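Proteolytically activated form of PPO4 Tyrosinase (PDB 4OUA) uses a pair of copper ions to hydroxylate monophenols and to oxidise the resulting o-diphenols to reactive o-quinones, the first step of melanin formation. Local coordinates at residues Pro87-His90 and Arg91-Ser95; His282-Val285 and Asp286-Ser290. All blocks are in the same frame, centred on the assembly; numbering follows the deposited sequence.

Interaction 1: Pro87-His90 and Arg91-Ser95; sequences PTWH and RVYVS. With CU1 (copper (I) ion), chain C.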
# COMPACT_ATOMS: atom_id res chain seq x y z
N PRO A 87 1.04 -5.11 10.54
CA PRO A 87 -0.10 -4.23 10.25
C PRO A 87 0.19 -2.75 10.48
O PRO A 87 -0.13 -1.93 9.62
CB PRO A 87 -1.17 -4.73 11.22
CG PRO A 87 -0.79 -6.15 11.51
CD PRO A 87 0.70 -6.15 11.52
N THR A 88 0.80 -2.42 11.62
CA THR A 88 1.01 -1.02 11.98
C THR A 88 2.10 -0.36 11.14
O THR A 88 1.98 0.81 10.78
CB THR A 88 1.37 -0.87 13.47
OG1 THR A 88 2.53 -1.66 13.78
CG2 THR A 88 0.21 -1.32 14.34
N TRP A 89 3.17 -1.09 10.85
CA TRP A 89 4.28 -0.53 10.08
C TRP A 89 3.84 -0.16 8.67
O TRP A 89 4.30 0.84 8.12
CB TRP A 89 5.45 -1.51 10.01
CG TRP A 89 6.64 -0.94 9.28
CD1 TRP A 89 7.71 -0.30 9.84
CD2 TRP A 89 6.87 -0.95 7.87
NE1 TRP A 89 8.59 0.08 8.86
CE2 TRP A 89 8.10 -0.31 7.64
CE3 TRP A 89 6.15 -1.45 6.78
CZ2 TRP A 89 8.63 -0.15 6.36
CZ3 TRP A 89 6.68 -1.29 5.51
CH2 TRP A 89 7.91 -0.64 5.31
N HIS A 90 2.95 -0.96 8.10
CA HIS A 90 2.49 -0.73 6.74
C HIS A 90 1.41 0.35 6.69
O HIS A 90 1.25 1.03 5.67
CB HIS A 90 1.98 -2.03 6.12
CG HIS A 90 3.07 -3.00 5.78
ND1 HIS A 90 3.74 -3.73 6.74
CD2 HIS A 90 3.61 -3.36 4.59
CE1 HIS A 90 4.65 -4.49 6.15
NE2 HIS A 90 4.59 -4.28 4.85
N ARG A 91 0.69 0.52 7.79
CA ARG A 91 -0.31 1.57 7.89
C ARG A 91 0.32 2.94 7.72
O ARG A 91 -0.19 3.79 6.98
CB ARG A 91 -1.06 1.50 9.22
CG ARG A 91 -1.75 2.80 9.60
CD ARG A 91 -2.89 2.56 10.58
NE ARG A 91 -4.02 1.90 9.93
CZ ARG A 91 -5.13 1.53 10.56
NH1 ARG A 91 -5.26 1.75 11.86
NH2 ARG A 91 -6.11 0.94 9.88
N VAL A 92 1.44 3.15 8.41
CA VAL A 92 2.14 4.43 8.35
C VAL A 92 3.02 4.49 7.10
O VAL A 92 3.45 5.57 6.68
CB VAL A 92 3.00 4.64 9.62
CG1 VAL A 92 4.03 3.54 9.76
CG2 VAL A 92 3.66 6.01 9.59
N TYR A 93 3.27 3.33 6.49
CA TYR A 93 4.03 3.27 5.25
C TYR A 93 3.24 3.87 4.10
O TYR A 93 3.76 4.65 3.31
CB TYR A 93 4.41 1.82 4.92
CG TYR A 93 5.36 1.68 3.74
CD1 TYR A 93 6.16 2.74 3.34
CD2 TYR A 93 5.44 0.49 3.04
CE1 TYR A 93 7.02 2.61 2.26
CE2 TYR A 93 6.30 0.35 1.96
CZ TYR A 93 7.09 1.42 1.58
OH TYR A 93 7.94 1.29 0.51
N VAL A 94 1.96 3.50 4.01
CA VAL A 94 1.08 4.07 3.01
C VAL A 94 0.84 5.56 3.29
O VAL A 94 0.57 6.34 2.38
CB VAL A 94 -0.28 3.34 2.97
CG1 VAL A 94 -1.17 3.92 1.88
CG2 VAL A 94 -0.07 1.85 2.75
N SER A 95 0.96 5.94 4.56
CA SER A 95 0.72 7.31 4.97
C SER A 95 1.76 8.28 4.42
O SER A 95 1.42 9.37 3.97
CB SER A 95 0.68 7.41 6.50
OG SER A 95 -0.34 6.58 7.02
CU CU1 C . 5.87 -5.15 3.46
O HOH W 1 4.98 -6.74 1.87
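Trp89 and Tyr93, one helical turn apart, lie side by side, their first torsions (chi1 -177° and -172°) swinging CG away from the backbone N and sending both rings off the helix in the same direction. Their rings meet obliquely, the six-membered ring of Trp89 and the ring of Tyr93 having centroids 4.7 Å apart. Trp89 CH2 rests over one face of the tyrosine, offset toward the rim, while Tyr93 CB lies over a face of the indole in a CH-pi contact, 4.3 Å from the centroid of its six-membered ring. Such broad rings cover one another in the buried interior, and each carries one polar atom that a backbone carbonyl satisfies: Trp89 NE1 bonds Glu326 O, and Tyr93 OH bonds Leu52 O. His90 takes a different first torsion, CG beside the backbone N and anti to the carbonyl carbon (chi1 -72°), and Trp89 CE3 sits 3.3 Å above the centre of the imidazole plane. This is helix 86-109 of the dicopper centre of the tyrosinase family, and His90 supplies one of its ligands: NE2 binds copper at 2.1 Å, with His56, His81 and a water completing the site. Imidazole suits the task because its other nitrogen, ND1, can bond Phe86 O and so fix the ring's rotation. Cutting Tyr93 back to an alanine is likely to strip the indole of its aromatic neighbour and leave Leu52 O without the hydroxyl. Val94 N donates to His90 O, and Ser95 OG to Arg91 O at 2.8 Å.

Interaction 2: His282-Val285 and Asp286-Ser290; sequences HSNV and DRHLS. With CU1 (copper (I) ion), chain D.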
# COMPACT_ATOMS: atom_id res chain seq x y z
N HIS A 282 -1.81 -2.48 -0.51
CA HIS A 282 -1.64 -2.25 0.92
C HIS A 282 -2.52 -1.12 1.44
O HIS A 282 -2.64 -0.93 2.65
CB HIS A 282 -0.17 -1.96 1.22
CG HIS A 282 0.68 -3.19 1.26
ND1 HIS A 282 1.00 -3.83 2.44
CD2 HIS A 282 1.26 -3.90 0.27
CE1 HIS A 282 1.75 -4.88 2.17
NE2 HIS A 282 1.92 -4.95 0.87
N SER A 283 -3.19 -0.36 0.51
CA SER A 283 -4.23 0.57 0.92
C SER A 283 -5.46 -0.22 1.32
O SER A 283 -6.19 0.15 2.24
CB SER A 283 -4.57 1.55 -0.20
OG SER A 283 -5.71 2.33 0.14
N ASN A 284 -5.67 -1.33 0.63
CA ASN A 284 -6.78 -2.23 0.92
C ASN A 284 -6.46 -3.13 2.10
O ASN A 284 -7.34 -3.50 2.87
CB ASN A 284 -7.13 -3.07 -0.32
CG ASN A 284 -8.33 -3.96 -0.10
OD1 ASN A 284 -9.46 -3.48 0.02
ND2 ASN A 284 -8.10 -5.27 -0.05
N VAL A 285 -5.18 -3.49 2.23
CA VAL A 285 -4.72 -4.25 3.38
C VAL A 285 -4.95 -3.43 4.65
O VAL A 285 -5.28 -3.98 5.70
CB VAL A 285 -3.23 -4.61 3.27
CG1 VAL A 285 -2.71 -5.15 4.60
CG2 VAL A 285 -3.01 -5.62 2.15
N ASP A 286 -4.79 -2.12 4.52
CA ASP A 286 -5.01 -1.22 5.64
C ASP A 286 -6.50 -1.09 5.93
O ASP A 286 -6.91 -0.89 7.08
CB ASP A 286 -4.40 0.15 5.36
CG ASP A 286 -4.43 1.06 6.56
OD1 ASP A 286 -3.49 1.00 7.37
OD2 ASP A 286 -5.40 1.84 6.70
N ARG A 287 -7.32 -1.20 4.88
CA ARG A 287 -8.77 -1.13 5.04
C ARG A 287 -9.28 -2.34 5.80
O ARG A 287 -10.23 -2.24 6.57
CB ARG A 287 -9.46 -1.04 3.68
CG ARG A 287 -10.95 -0.78 3.77
CD ARG A 287 -11.58 -0.63 2.39
NE ARG A 287 -11.70 -1.92 1.71
CZ ARG A 287 -12.84 -2.60 1.62
NH1 ARG A 287 -13.95 -2.12 2.15
NH2 ARG A 287 -12.86 -3.76 0.99
N HIS A 288 -8.63 -3.48 5.58
CA HIS A 288 -8.95 -4.70 6.30
C HIS A 288 -8.71 -4.50 7.79
O HIS A 288 -9.51 -4.92 8.63
CB HIS A 288 -8.12 -5.87 5.78
CG HIS A 288 -8.53 -6.34 4.42
ND1 HIS A 288 -7.78 -7.24 3.68
CD2 HIS A 288 -9.61 -6.04 3.65
CE1 HIS A 288 -8.38 -7.47 2.53
NE2 HIS A 288 -9.49 -6.75 2.49
N LEU A 289 -7.60 -3.85 8.11
CA LEU A 289 -7.25 -3.55 9.49
C LEU A 289 -8.31 -2.65 10.13
O LEU A 289 -8.69 -2.86 11.28
CB LEU A 289 -5.88 -2.88 9.57
CG LEU A 289 -5.34 -2.60 10.97
CD1 LEU A 289 -5.26 -3.88 11.78
CD2 LEU A 289 -3.98 -1.94 10.88
N SER A 290 -8.79 -1.67 9.37
CA SER A 290 -9.84 -0.78 9.85
C SER A 290 -11.14 -1.53 10.09
O SER A 290 -11.82 -1.31 11.09
CB SER A 290 -10.07 0.37 8.86
OG SER A 290 -8.95 1.23 8.79
CU CU1 D . 2.99 -6.61 0.78
O HOH W 1 4.98 -6.74 1.87
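From His282 to Ser290 the backbone is helical, Asp286 N bonding His282 O at 3.1 Å and His288 N bonding Asn284 O at 3.0 Å, while the bonds from Arg287 N to Ser283 O and from Leu289 N to Val285 O are weak. This is helix 277-295 of the tyrosinase dicopper domain, and His282 NE2 binds the second copper at 2.0 Å, alongside His250, His254 and a water. Within the helix, Asn284 reaches two side chains of the next turn, and bonds Arg287. Its amide stands with CG anti to the backbone N (chi1 -177°), which carries OD1 along the helix to Arg287. The guanidinium presents its edge: NE donates to OD1 over 3.2 Å in a nearly straight bond (164°), with the oxygen almost in the guanidinium plane. Arginine suits the place because its other nitrogens remain available for acids, NH1 pairing with Asp353 and NH2 with Asp132; the bend at chi3 brings NE back to the asparagine. Val285, with no polar end to satisfy, is a fitting neighbour for His250 of the copper site, which its side chain touches. His288 meets Asn284 differently, its ring plane turned 73° from the amide. Backbone Asn284 O lies 3.4 Å above one face of that imidazole, offset toward the rim, while Asn284 ND2 comes within 3.3 Å of His288 NE2.

How the interactions relate
Interaction 1 comes first along the chain, on helix 86-109, and interaction 2 much later, on helix 277-295; both belong to the common central domain of tyrosinase. Their centres are about 9 Å apart. Arg91 NE forms a salt bridge with Asp286 OD1 at 2.8 Å, while Leu289 packs against the guanidinium; Tyr351 OH also bonds Asp286 OD2, and Arg91 NH1 bonds Leu341 O. On the copper side, the imidazoles of His90 and His282 meet with planes only about 15° apart, His90 CD2 lying 3.4 Å from His282 CE1. Each helix thus brings one histidine to its own copper, and a single water, bound to both ions, joins the two sites into one dinuclear centre for phenol oxidation.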